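Side-chain contacts in cyclic di-GMP receptor atypical PilZ domain-containing protein (Xanthomonas campestris pv. campestris, PDB 3RQA), which is of unknown function but carries an atypical PilZ domain and self-assembles into a tetramer through a parallel four-helix bundle: residues Leu70-Leu73 / Val74-Met77; Arg90-Arg93 / Gln94-Arg98. All coordinates share one frame; numbering follows the deposited sequence.

Interaction 1 (Leu70-Leu73 / Val74-Met77); sequences LPLL and VQRM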
# COMPACT_ATOMS: atom_id res chain seq x y z
N LEU C 70 19.87 -11.21 -15.79
CA LEU C 70 19.56 -10.23 -14.75
C LEU C 70 20.40 -10.46 -13.50
O LEU C 70 20.69 -11.60 -13.14
CB LEU C 70 18.08 -10.33 -14.38
CG LEU C 70 17.61 -9.37 -13.30
CD1 LEU C 70 17.13 -8.07 -13.95
CD2 LEU C 70 16.49 -10.01 -12.50
N PRO C 71 20.81 -9.37 -12.81
CA PRO C 71 21.62 -9.50 -11.60
C PRO C 71 20.84 -10.15 -10.46
O PRO C 71 20.15 -11.15 -10.67
CB PRO C 71 22.01 -8.05 -11.29
CG PRO C 71 20.85 -7.28 -11.83
CD PRO C 71 20.60 -7.95 -13.15
N LEU C 72 20.95 -9.60 -9.26
CA LEU C 72 20.22 -10.15 -8.11
C LEU C 72 19.53 -9.03 -7.34
O LEU C 72 18.55 -9.27 -6.63
CB LEU C 72 21.18 -10.91 -7.18
CG LEU C 72 20.50 -11.70 -6.05
CD1 LEU C 72 19.63 -12.79 -6.65
CD2 LEU C 72 21.55 -12.31 -5.13
N LEU C 73 20.03 -7.81 -7.49
CA LEU C 73 19.44 -6.66 -6.82
C LEU C 73 18.04 -6.45 -7.41
O LEU C 73 17.11 -6.05 -6.70
CB LEU C 73 20.31 -5.42 -7.05
CG LEU C 73 20.01 -4.08 -6.36
CD1 LEU C 73 18.71 -3.49 -6.87
CD2 LEU C 73 19.96 -4.27 -4.86
N VAL C 74 17.90 -6.74 -8.70
CA VAL C 74 16.62 -6.58 -9.37
C VAL C 74 15.65 -7.71 -9.03
O VAL C 74 14.43 -7.50 -9.03
CB VAL C 74 16.81 -6.49 -10.90
CG1 VAL C 74 15.47 -6.29 -11.59
CG2 VAL C 74 17.74 -5.34 -11.23
N GLN C 75 16.17 -8.89 -8.72
CA GLN C 75 15.32 -10.02 -8.35
C GLN C 75 14.66 -9.69 -7.02
O GLN C 75 13.46 -9.93 -6.84
CB GLN C 75 16.13 -11.32 -8.19
CG GLN C 75 16.97 -11.72 -9.39
CD GLN C 75 17.64 -13.08 -9.20
OE1 GLN C 75 18.55 -13.44 -9.95
NE2 GLN C 75 17.18 -13.85 -8.21
N ARG C 76 15.44 -9.15 -6.09
CA ARG C 76 14.92 -8.77 -4.77
C ARG C 76 13.85 -7.70 -4.93
O ARG C 76 12.79 -7.78 -4.31
CB ARG C 76 16.04 -8.25 -3.87
CG ARG C 76 16.78 -9.31 -3.05
CD ARG C 76 17.66 -10.20 -3.92
NE ARG C 76 18.56 -11.03 -3.12
CZ ARG C 76 18.24 -12.20 -2.57
NH1 ARG C 76 17.02 -12.70 -2.73
NH2 ARG C 76 19.13 -12.87 -1.85
N MET C 77 14.14 -6.68 -5.74
CA MET C 77 13.18 -5.61 -5.98
C MET C 77 11.86 -6.24 -6.48
O MET C 77 10.79 -5.94 -5.94
CB MET C 77 13.75 -4.61 -7.00
CG MET C 77 14.81 -3.67 -6.39
SD MET C 77 15.74 -2.63 -7.54
CE MET C 77 14.49 -1.57 -8.12

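Interaction 2 (Arg90-Arg93 / Gln94-Arg98); sequences RLVR and QSDTR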
# COMPACT_ATOMS: atom_id res chain seq x y z
N ARG C 90 -4.49 -7.45 0.32
CA ARG C 90 -5.02 -7.89 1.60
C ARG C 90 -5.72 -6.71 2.28
O ARG C 90 -6.79 -6.86 2.85
CB ARG C 90 -3.90 -8.42 2.50
CG ARG C 90 -4.37 -8.90 3.86
CD ARG C 90 -3.27 -9.63 4.59
NE ARG C 90 -2.74 -10.72 3.78
CZ ARG C 90 -3.36 -11.89 3.61
NH1 ARG C 90 -2.81 -12.82 2.85
NH2 ARG C 90 -4.51 -12.14 4.22
N LEU C 91 -5.10 -5.53 2.20
CA LEU C 91 -5.66 -4.33 2.82
C LEU C 91 -7.06 -4.06 2.26
O LEU C 91 -8.01 -3.86 3.01
CB LEU C 91 -4.77 -3.12 2.53
CG LEU C 91 -4.56 -2.08 3.64
CD1 LEU C 91 -4.29 -0.72 2.99
CD2 LEU C 91 -5.78 -1.99 4.57
N VAL C 92 -7.16 -4.05 0.94
CA VAL C 92 -8.41 -3.80 0.26
C VAL C 92 -9.53 -4.76 0.67
O VAL C 92 -10.66 -4.33 0.90
CB VAL C 92 -8.22 -3.86 -1.26
CG1 VAL C 92 -9.56 -3.85 -1.96
CG2 VAL C 92 -7.38 -2.68 -1.71
N ARG C 93 -9.22 -6.05 0.78
CA ARG C 93 -10.24 -7.01 1.17
C ARG C 93 -10.79 -6.69 2.56
O ARG C 93 -11.92 -7.02 2.87
CB ARG C 93 -9.68 -8.44 1.14
CG ARG C 93 -9.40 -8.98 -0.25
CD ARG C 93 -8.71 -10.33 -0.19
NE ARG C 93 -8.12 -10.72 -1.46
CZ ARG C 93 -8.82 -11.07 -2.54
NH1 ARG C 93 -8.19 -11.40 -3.66
NH2 ARG C 93 -10.14 -11.10 -2.49
N GLN C 94 -9.98 -6.02 3.38
CA GLN C 94 -10.40 -5.64 4.72
C GLN C 94 -11.59 -4.69 4.74
O GLN C 94 -12.51 -4.84 5.55
CB GLN C 94 -9.24 -4.99 5.48
CG GLN C 94 -8.49 -5.92 6.42
CD GLN C 94 -7.29 -5.24 7.06
OE1 GLN C 94 -7.34 -4.07 7.44
NE2 GLN C 94 -6.20 -5.99 7.21
N SER C 95 -11.59 -3.70 3.85
CA SER C 95 -12.66 -2.71 3.84
C SER C 95 -13.71 -2.84 2.75
O SER C 95 -14.91 -2.79 3.04
CB SER C 95 -12.05 -1.32 3.76
OG SER C 95 -11.24 -1.20 2.61
N ASP C 96 -13.29 -2.99 1.50
CA ASP C 96 -14.23 -3.07 0.39
C ASP C 96 -15.30 -4.14 0.50
O ASP C 96 -15.07 -5.23 1.02
CB ASP C 96 -13.48 -3.24 -0.93
CG ASP C 96 -12.87 -1.94 -1.43
OD1 ASP C 96 -12.37 -1.93 -2.57
OD2 ASP C 96 -12.89 -0.92 -0.69
N THR C 97 -16.49 -3.80 0.01
CA THR C 97 -17.63 -4.71 -0.01
C THR C 97 -17.50 -5.48 -1.31
O THR C 97 -17.41 -4.88 -2.38
CB THR C 97 -18.97 -3.94 -0.03
OG1 THR C 97 -19.03 -3.05 1.09
CG2 THR C 97 -20.14 -4.91 0.05
N ARG C 98 -17.47 -6.80 -1.23
CA ARG C 98 -17.33 -7.62 -2.42
C ARG C 98 -18.63 -7.73 -3.21
O ARG C 98 -19.72 -7.63 -2.65
CB ARG C 98 -16.87 -9.04 -2.06
CG ARG C 98 -15.67 -9.14 -1.14
CD ARG C 98 -16.11 -9.27 0.32
NE ARG C 98 -15.02 -9.73 1.18
CZ ARG C 98 -13.90 -9.04 1.40
NH1 ARG C 98 -13.72 -7.86 0.82
NH2 ARG C 98 -12.96 -9.55 2.18

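Interaction 1 (Leu70-Leu73 / Val74-Met77)
The side chains of L72 and R76 cross obliquely where the chain turns from a loop into helix 73-95, L72 taking the N-cap position. R76 can be followed outward. Its CB lies beside the carbonyl oxygen of L73, its CG is 4.0 Å from L72 O, and the chain then bends at chi2 (71°), bringing it back over the L72 backbone. CD of R76 comes within 3.0 Å of L72 O, a close approach of a methylene to an oxygen that also accepts R76 N. Further out, NE of R76 passes 3.6 Å from CG of L72, and CD1 of L72 lies over one face of the guanidinium, off toward its rim. The leucine thus gives the arginine an apolar neighbour along CD and NE. At the tip, NH2 passes 4.1 Å from CD2 of L72 and forms a salt bridge to D57 of the second subunit.

The first helical turn is closed by backbone bonds from R76 N to L72 O (3.2 Å, 164° at the hydrogen) and from M77 N to L73 O, with a weak one from Q75 N to L72 O. Before the helix, L70 folds back across V74 at about a right angle. Its CD1 is squeezed to 3.4 Å from CG1 of V74, its CD2 rests on CG of Q75, and CG of P71 adds an apolar touch on CG2 of V74 (3.7 Å). One turn along the helix, CD1 of L73 comes unusually close to SD of M77 (3.2 Å), so the fine positions there are doubtful.

The contact opens the long helix of the tetramer's parallel bundle, among its copies: L73 packs on V74 of the second subunit's helix 73-95, while L70, V74 and M77 meet L73 and M77 on that of the third. R76 also packs on Q54 of helix 42-55 of the second subunit.

Interaction 2 (Arg90-Arg93 / Gln94-Arg98)
Helix 73-95 runs out here: D96 N still bonds V92 O (3.0 Å), as does S95 N more weakly, and Q94 N reaches L91 O, before the psi of D96 opens to 144° and the chain leaves as an extended loop. That loop brings R98 back to the helix end. Its guanidinium offers NH1 and NH2 together to the carbonyl oxygen of R93, at 2.9 Å and 2.8 Å. The oxygen sits near the guanidinium plane at the edge between the two nitrogens, so both bonds are bent and weak, a fork on one acceptor. CG of R98 lies beside its own backbone N, and a bend at chi2 (94°) carries the tip round to R93.

A positive group beside a carbonyl at the end of a helix would probably be favoured by the helix dipole, although R98 is exposed and also touches a crystal neighbour. This end of the helix belongs to the four-helix bundle of the PilZ tetramer: L91 packs on L91 of all three other subunits, and R90 forms a salt bridge to E137 of the second. CG1 of V92 lies 3.5 Å from OD1 of D96, an oxygen that is salt-bridged to R90 of the third subunit. The amide of Q94 crosses L91, its OE1 3.9 Å from CD2 of the leucine, while NE2 bonds V92 O of the second subunit. NH1 of R93 hydrogen-bonds the backbone oxygen of D133. The like charges of the two arginines are not in contact, NH2 of R93 lying 5.7 Å from NH2 of R98.

Interactions 1 and 2 mark the two ends of one helix, 73-95: residues 70-77 open it and residues 90-98 close it, with centres about 31 Å apart and nearest atoms about 17 Å apart. They do not touch and are linked through the helix between them. The centre of interaction 1 stands about 33 Å from the centre of the chain, that of interaction 2 only about 18 Å, so the helix projects away from the body of the protomer. Both ends meet the second and third subunits, and interaction 2 also reaches the fourth through L91. A short way beyond interaction 2 the chain enters strand 101-107 of the barrel.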